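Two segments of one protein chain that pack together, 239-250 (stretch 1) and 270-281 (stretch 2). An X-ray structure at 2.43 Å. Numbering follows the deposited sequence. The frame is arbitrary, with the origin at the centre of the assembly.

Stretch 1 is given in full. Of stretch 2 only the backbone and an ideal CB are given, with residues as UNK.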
ATOM      1  N   THR A 239      19.091  15.539   9.915  1.00 28.21           N
ATOM      2  CA  THR A 239      18.792  14.166  10.284  1.00 29.97           C
ATOM      3  C   THR A 239      17.448  14.128  11.017  1.00 32.31           C
ATOM      4  O   THR A 239      17.377  14.322  12.239  1.00 31.17           O
ATOM      5  CB  THR A 239      19.927  13.552  11.166  1.00 29.91           C
ATOM      6  OG1 THR A 239      20.176  14.388  12.302  1.00 25.24           O
ATOM      7  CG2 THR A 239      21.222  13.391  10.351  1.00 21.93           C
ATOM      8  N   LEU A 240      16.397  13.878  10.228  1.00 31.12           N
ATOM      9  CA  LEU A 240      14.996  13.847  10.642  1.00 25.23           C
ATOM     10  C   LEU A 240      14.716  13.063  11.944  1.00 25.90           C
ATOM     11  O   LEU A 240      13.779  13.371  12.682  1.00 25.67           O
ATOM     12  CB  LEU A 240      14.148  13.242   9.509  1.00 26.75           C
ATOM     13  CG  LEU A 240      13.518  14.036   8.346  1.00 27.06           C
ATOM     14  CD1 LEU A 240      13.355  15.506   8.649  1.00 18.74           C
ATOM     15  CD2 LEU A 240      14.245  13.820   7.020  1.00 28.15           C
ATOM     16  N   GLU A 241      15.511  12.038  12.213  1.00 23.97           N
ATOM     17  CA  GLU A 241      15.321  11.222  13.410  1.00 29.05           C
ATOM     18  C   GLU A 241      15.351  12.043  14.713  1.00 30.32           C
ATOM     19  O   GLU A 241      14.757  11.642  15.721  1.00 31.43           O
ATOM     20  CB  GLU A 241      16.391  10.139  13.432  1.00 28.54           C
ATOM     21  CG  GLU A 241      16.349   9.170  14.564  1.00 32.48           C
ATOM     22  CD  GLU A 241      17.668   8.456  14.677  1.00 36.26           C
ATOM     23  OE1 GLU A 241      18.698   9.092  14.339  1.00 31.66           O
ATOM     24  OE2 GLU A 241      17.677   7.268  15.065  1.00 36.98           O
ATOM     25  N   LEU A 242      15.999  13.208  14.676  1.00 29.51           N
ATOM     26  CA  LEU A 242      16.134  14.063  15.861  1.00 33.36           C
ATOM     27  C   LEU A 242      14.893  14.897  16.183  1.00 34.29           C
ATOM     28  O   LEU A 242      14.824  15.530  17.242  1.00 33.33           O
ATOM     29  CB  LEU A 242      17.333  15.011  15.701  1.00 28.33           C
ATOM     30  CG  LEU A 242      18.718  14.350  15.640  1.00 33.25           C
ATOM     31  CD1 LEU A 242      19.852  15.385  15.481  1.00 27.34           C
ATOM     32  CD2 LEU A 242      18.927  13.470  16.867  1.00 28.36           C
ATOM     33  N   ALA A 243      13.916  14.898  15.281  1.00 32.34           N
ATOM     34  CA  ALA A 243      12.752  15.764  15.434  1.00 29.24           C
ATOM     35  C   ALA A 243      11.982  15.476  16.723  1.00 30.67           C
ATOM     36  O   ALA A 243      11.769  14.320  17.090  1.00 27.66           O
ATOM     37  CB  ALA A 243      11.836  15.632  14.228  1.00 29.96           C
ATOM     38  N   THR A 244      11.576  16.541  17.407  1.00 34.84           N
ATOM     39  CA  THR A 244      10.754  16.427  18.610  1.00 35.61           C
ATOM     40  C   THR A 244       9.284  16.285  18.256  1.00 38.83           C
ATOM     41  O   THR A 244       8.887  16.505  17.110  1.00 38.11           O
ATOM     42  CB  THR A 244      10.860  17.662  19.516  1.00 37.81           C
ATOM     43  OG1 THR A 244      10.265  18.783  18.845  1.00 40.33           O
ATOM     44  CG2 THR A 244      12.305  17.961  19.889  1.00 32.47           C
ATOM     45  N   LYS A 245       8.484  15.913  19.251  1.00 36.60           N
ATOM     46  CA  LYS A 245       7.036  15.890  19.111  1.00 35.12           C
ATOM     47  C   LYS A 245       6.513  17.289  18.735  1.00 41.24           C
ATOM     48  O   LYS A 245       5.566  17.424  17.936  1.00 36.06           O
ATOM     49  CB  LYS A 245       6.408  15.380  20.410  1.00 31.17           C
ATOM     50  CG  LYS A 245       4.952  14.984  20.327  1.00 38.48           C
ATOM     51  CD  LYS A 245       4.550  14.171  21.566  1.00 43.13           C
ATOM     52  CE  LYS A 245       3.080  14.343  21.902  1.00 33.48           C
ATOM     53  NZ  LYS A 245       2.752  15.788  22.030  1.00 37.53           N
ATOM     54  N   ALA A 246       7.150  18.325  19.291  1.00 40.55           N
ATOM     55  CA  ALA A 246       6.802  19.722  18.992  1.00 37.46           C
ATOM     56  C   ALA A 246       7.173  20.130  17.567  1.00 34.08           C
ATOM     57  O   ALA A 246       6.414  20.835  16.890  1.00 30.44           O
ATOM     58  CB  ALA A 246       7.486  20.661  19.994  1.00 32.95           C
ATOM     59  N   ASP A 247       8.341  19.675  17.117  1.00 33.83           N
ATOM     60  CA  ASP A 247       8.778  19.920  15.750  1.00 36.24           C
ATOM     61  C   ASP A 247       7.770  19.389  14.723  1.00 34.76           C
ATOM     62  O   ASP A 247       7.578  20.004  13.675  1.00 34.96           O
ATOM     63  CB  ASP A 247      10.158  19.287  15.495  1.00 35.89           C
ATOM     64  CG  ASP A 247      11.301  20.053  16.173  1.00 40.79           C
ATOM     65  OD1 ASP A 247      11.203  21.301  16.272  1.00 42.93           O
ATOM     66  OD2 ASP A 247      12.302  19.410  16.586  1.00 34.30           O
ATOM     67  N   LEU A 248       7.125  18.266  15.033  1.00 32.78           N
ATOM     68  CA  LEU A 248       6.312  17.539  14.058  1.00 32.89           C
ATOM     69  C   LEU A 248       4.815  17.862  14.101  1.00 34.95           C
ATOM     70  O   LEU A 248       4.089  17.585  13.140  1.00 36.08           O
ATOM     71  CB  LEU A 248       6.502  16.036  14.274  1.00 34.51           C
ATOM     72  CG  LEU A 248       7.925  15.526  14.045  1.00 30.21           C
ATOM     73  CD1 LEU A 248       7.994  14.026  14.233  1.00 29.14           C
ATOM     74  CD2 LEU A 248       8.410  15.910  12.647  1.00 23.75           C
ATOM     75  N   GLU A 249       4.368  18.474  15.195  1.00 34.92           N
ATOM     76  CA  GLU A 249       2.956  18.834  15.374  1.00 35.13           C
ATOM     77  C   GLU A 249       2.462  19.794  14.279  1.00 33.51           C
ATOM     78  O   GLU A 249       3.168  20.723  13.899  1.00 36.24           O
ATOM     79  CB  GLU A 249       2.752  19.456  16.766  1.00 36.56           C
ATOM     80  CG  GLU A 249       1.577  18.888  17.570  1.00 36.76           C
ATOM     81  CD  GLU A 249       0.281  19.657  17.329  1.00 49.88           C
ATOM     82  OE1 GLU A 249       0.347  20.816  16.852  1.00 47.81           O
ATOM     83  OE2 GLU A 249      -0.809  19.101  17.613  1.00 62.13           O
ATOM     84  N   GLY A 250       1.274  19.535  13.737  1.00 35.78           N
ATOM     85  CA  GLY A 250       0.702  20.398  12.714  1.00 33.26           C
ATOM     86  C   GLY A 250       1.231  20.193  11.294  1.00 36.72           C
ATOM     87  O   GLY A 250       0.921  20.980  10.383  1.00 31.41           O
ATOM     88  N   UNK A 270      10.397   4.071  11.651  1.00 24.03           N
ATOM     89  CA  UNK A 270      10.424   4.778  12.934  1.00 21.02           C
ATOM     90  C   UNK A 270       9.924   6.207  12.765  1.00 20.34           C
ATOM     91  O   UNK A 270       9.199   6.707  13.610  1.00 23.34           O
ATOM     92  CB  UNK A 270      11.837   4.778  13.521  1.00 21.02           C
ATOM     93  N   UNK A 271      10.258   6.849  11.654  1.00 20.59           N
ATOM     94  CA  UNK A 271       9.767   8.214  11.411  1.00 23.90           C
ATOM     95  C   UNK A 271       8.242   8.240  11.238  1.00 23.48           C
ATOM     96  O   UNK A 271       7.570   9.174  11.691  1.00 24.52           O
ATOM     97  CB  UNK A 271      10.441   8.804  10.171  1.00 23.90           C
ATOM     98  N   UNK A 272       7.685   7.208  10.607  1.00 26.04           N
ATOM     99  CA  UNK A 272       6.226   7.084  10.507  1.00 25.87           C
ATOM    100  C   UNK A 272       5.588   7.092  11.902  1.00 23.31           C
ATOM    101  O   UNK A 272       4.570   7.749  12.132  1.00 26.32           O
ATOM    102  CB  UNK A 272       5.848   5.804   9.759  1.00 25.87           C
ATOM    103  N   UNK A 273       6.194   6.346  12.817  1.00 19.22           N
ATOM    104  CA  UNK A 273       5.730   6.264  14.198  1.00 25.29           C
ATOM    105  C   UNK A 273       5.801   7.624  14.912  1.00 26.51           C
ATOM    106  O   UNK A 273       4.900   7.975  15.679  1.00 25.60           O
ATOM    107  CB  UNK A 273       6.559   5.230  14.962  1.00 25.29           C
ATOM    108  N   UNK A 274       6.877   8.370  14.648  1.00 26.51           N
ATOM    109  CA  UNK A 274       7.096   9.710  15.213  1.00 28.83           C
ATOM    110  C   UNK A 274       6.019  10.701  14.756  1.00 27.25           C
ATOM    111  O   UNK A 274       5.495  11.503  15.547  1.00 24.88           O
ATOM    112  CB  UNK A 274       8.479  10.229  14.815  1.00 28.83           C
ATOM    113  N   UNK A 275       5.676  10.637  13.473  1.00 27.26           N
ATOM    114  CA  UNK A 275       4.641  11.516  12.945  1.00 27.89           C
ATOM    115  C   UNK A 275       3.290  11.196  13.592  1.00 26.59           C
ATOM    116  O   UNK A 275       2.572  12.106  14.008  1.00 29.66           O
ATOM    117  CB  UNK A 275       4.551  11.384  11.423  1.00 27.89           C
ATOM    118  N   UNK A 276       2.971   9.916  13.757  1.00 23.26           N
ATOM    119  CA  UNK A 276       1.680   9.562  14.357  1.00 26.96           C
ATOM    120  C   UNK A 276       1.576   9.967  15.838  1.00 27.52           C
ATOM    121  O   UNK A 276       0.522  10.400  16.305  1.00 26.52           O
ATOM    122  CB  UNK A 276       1.449   8.056  14.222  1.00 26.96           C
ATOM    123  N   UNK A 277       2.678   9.864  16.567  1.00 29.33           N
ATOM    124  CA  UNK A 277       2.712  10.288  17.966  1.00 30.07           C
ATOM    125  C   UNK A 277       2.421  11.791  18.114  1.00 32.95           C
ATOM    126  O   UNK A 277       1.851  12.233  19.114  1.00 33.59           O
ATOM    127  CB  UNK A 277       4.075   9.957  18.578  1.00 30.07           C
ATOM    128  N   UNK A 278       2.801  12.569  17.105  1.00 33.65           N
ATOM    129  CA  UNK A 278       2.602  14.009  17.140  1.00 30.99           C
ATOM    130  C   UNK A 278       1.235  14.396  16.604  1.00 30.69           C
ATOM    131  O   UNK A 278       0.932  15.583  16.477  1.00 36.79           O
ATOM    132  CB  UNK A 278       3.698  14.715  16.339  1.00 30.99           C
ATOM    133  N   UNK A 279       0.416  13.405  16.267  1.00 29.30           N
ATOM    134  CA  UNK A 279      -0.955  13.682  15.869  1.00 31.23           C
ATOM    135  C   UNK A 279      -1.187  13.867  14.380  1.00 27.89           C
ATOM    136  O   UNK A 279      -2.293  14.228  13.955  1.00 27.07           O
ATOM    137  CB  UNK A 279      -1.436  14.940  16.596  1.00 31.23           C
ATOM    138  N   UNK A 280      -0.148  13.620  13.588  1.00 26.97           N
ATOM    139  CA  UNK A 280      -0.221  13.750  12.135  1.00 29.26           C
ATOM    140  C   UNK A 280      -0.883  12.521  11.495  1.00 28.61           C
ATOM    141  O   UNK A 280      -0.620  11.384  11.892  1.00 28.12           O
ATOM    142  CB  UNK A 280       1.180  13.954  11.555  1.00 29.26           C
ATOM    143  N   UNK A 281      -1.744  12.756  10.509  1.00 29.29           N
ATOM    144  CA  UNK A 281      -2.322  11.677   9.705  1.00 29.22           C
ATOM    145  C   UNK A 281      -1.266  10.950   8.857  1.00 26.54           C
ATOM    146  O   UNK A 281      -0.699  11.538   7.940  1.00 29.03           O
ATOM    147  CB  UNK A 281      -3.417  12.239   8.796  1.00 29.22           C
TER

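Stretch 2 opens as a helix, and stretch 1 crosses beside it with Leu248 as its main apolar offering. At position 270 the ideal CB has nothing of stretch 1 within 5.5 Å, so almost any helix-compatible residue would serve; it is Lys270.

Position 271 points sideways and its CB also meets nothing nearby, yet Leu240 and Leu248 lie further out. A small residue would leave them untouched, whereas a long apolar or aromatic one could reach both. Tyr271 does: its CE1 lies 3.8 Å from Leu240 CB, and its OH comes 3.7 Å from Leu248 CD2.

Positions 272 and 273 are out of reach, and stretch 1 sets no preference between small and large or polar and apolar; they are Ala272 and Gln273.

Position 274 points toward stretch 1, with its CB 3.9 Å from Leu248 CD1. Beyond lie the carbonyl oxygens of Glu241 and Ala243, so a side chain with an aliphatic stem and a donor at its end, such as glutamine, lysine or arginine, would suit. Gln274 fits the description. Its NE2 stands 3.5 Å from Glu241 O and 3.6 Å from Ala243 O without a direct hydrogen bond; instead water 1 accepts from Gln274 NE2 (2.9 Å) and donates to Ala243 O (2.7 Å), joining the two stretches.

Position 275 points sideways, its ideal CB 5.2 Å from Leu248 CD1, and suits an apolar side chain of some length, such as leucine, isoleucine or methionine. Leu275 places its CD2 4.3 Å from Leu248 CD2. Position 276 is out of reach, so stretch 1 sets no preference; it is Ala276.

At 277 the CB lies 5.2 Å from Lys245 CD, near a long, positively charged side chain. An acidic or polar residue would be reasonable. Glu277 extends alongside, its OE1 3.5 Å from Lys245 CD, a contact with the aliphatic part of the lysine.

Position 278 is tightly enclosed: its CB is 3.7 Å from both Lys245 O and Leu248 CB, and 4.0 Å from Glu249 N. Such close walls favour a small residue. Ala278 packs its methyl against Leu248 CB, while water 2 links Ala278 O to Gly250 N.

Position 279 has positive phi, and a CB would jam against the preceding carbonyl oxygen, which calls for glycine. Gly279 completes a Schellman motif at the helix end.

The ideal CB of position 280 points toward stretch 1 and lies 4.9 Å from Leu248 O, leaving room for a modest apolar side chain. Val280 brings CG2 to 3.4 Å from Leu248 O. Position 281 is out of reach and unconstrained by stretch 1; it is Asp281.

Stretch 2, residues 270-281: KYAQQLAEAGVD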
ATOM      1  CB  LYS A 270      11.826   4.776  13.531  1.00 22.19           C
ATOM      2  CG  LYS A 270      11.970   5.600  14.815  1.00 27.73           C
ATOM      3  CD  LYS A 270      11.324   4.929  16.022  1.00 22.31           C
ATOM      4  CE  LYS A 270      11.452   5.820  17.265  1.00 25.88           C
ATOM      5  NZ  LYS A 270      11.265   5.049  18.535  1.00 32.54           N
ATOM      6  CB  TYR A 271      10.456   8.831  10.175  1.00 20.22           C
ATOM      7  CG  TYR A 271      10.233  10.328   9.995  1.00 20.38           C
ATOM      8  CD1 TYR A 271      10.777  11.250  10.890  1.00 22.89           C
ATOM      9  CD2 TYR A 271       9.481  10.817   8.928  1.00 17.17           C
ATOM     10  CE1 TYR A 271      10.577  12.621  10.731  1.00 22.53           C
ATOM     11  CE2 TYR A 271       9.273  12.178   8.755  1.00 22.01           C
ATOM     12  CZ  TYR A 271       9.824  13.083   9.659  1.00 25.38           C
ATOM     13  OH  TYR A 271       9.616  14.444   9.495  1.00 19.79           O
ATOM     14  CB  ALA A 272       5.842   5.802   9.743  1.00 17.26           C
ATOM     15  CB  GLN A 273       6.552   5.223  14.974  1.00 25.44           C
ATOM     16  CG  GLN A 273       6.478   3.794  14.424  1.00 24.01           C
ATOM     17  CD  GLN A 273       7.338   2.795  15.216  1.00 29.70           C
ATOM     18  OE1 GLN A 273       7.877   3.114  16.279  1.00 24.93           O
ATOM     19  NE2 GLN A 273       7.449   1.574  14.699  1.00 32.00           N
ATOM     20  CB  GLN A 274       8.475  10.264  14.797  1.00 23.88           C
ATOM     21  CG  GLN A 274       9.701   9.440  15.221  1.00 25.20           C
ATOM     22  CD  GLN A 274      11.031  10.070  14.773  1.00 27.28           C
ATOM     23  OE1 GLN A 274      11.811   9.464  14.026  1.00 24.51           O
ATOM     24  NE2 GLN A 274      11.289  11.295  15.233  1.00 25.52           N
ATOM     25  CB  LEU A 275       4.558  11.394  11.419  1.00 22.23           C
ATOM     26  CG  LEU A 275       5.718  11.947  10.581  1.00 23.57           C
ATOM     27  CD1 LEU A 275       5.696  11.311   9.209  1.00 22.80           C
ATOM     28  CD2 LEU A 275       5.661  13.476  10.432  1.00 22.88           C
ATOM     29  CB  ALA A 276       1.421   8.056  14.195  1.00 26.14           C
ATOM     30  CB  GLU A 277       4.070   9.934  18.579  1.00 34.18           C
ATOM     31  CG  GLU A 277       4.328  10.521  19.964  1.00 46.79           C
ATOM     32  CD  GLU A 277       5.787  10.384  20.404  1.00 53.35           C
ATOM     33  OE1 GLU A 277       6.217  11.143  21.304  1.00 58.09           O
ATOM     34  OE2 GLU A 277       6.511   9.539  19.832  1.00 51.28           O
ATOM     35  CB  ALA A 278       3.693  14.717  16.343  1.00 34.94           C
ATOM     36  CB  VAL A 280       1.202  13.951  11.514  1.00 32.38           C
ATOM     37  CG1 VAL A 280       1.129  14.206  10.001  1.00 29.49           C
ATOM     38  CG2 VAL A 280       1.958  15.067  12.222  1.00 25.58           C
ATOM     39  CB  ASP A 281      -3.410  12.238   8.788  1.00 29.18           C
ATOM     40  CG  ASP A 281      -4.797  12.183   9.418  1.00 39.55           C
ATOM     41  OD1 ASP A 281      -4.907  11.870  10.626  1.00 36.91           O
ATOM     42  OD2 ASP A 281      -5.782  12.454   8.699  1.00 45.38           O
TER
HETATM   43  O   HOH W   1       9.870  12.474  17.490  1.00 21.49           O
HETATM   44  O   HOH W   2      -0.549  17.361  14.271  1.00 33.17           O
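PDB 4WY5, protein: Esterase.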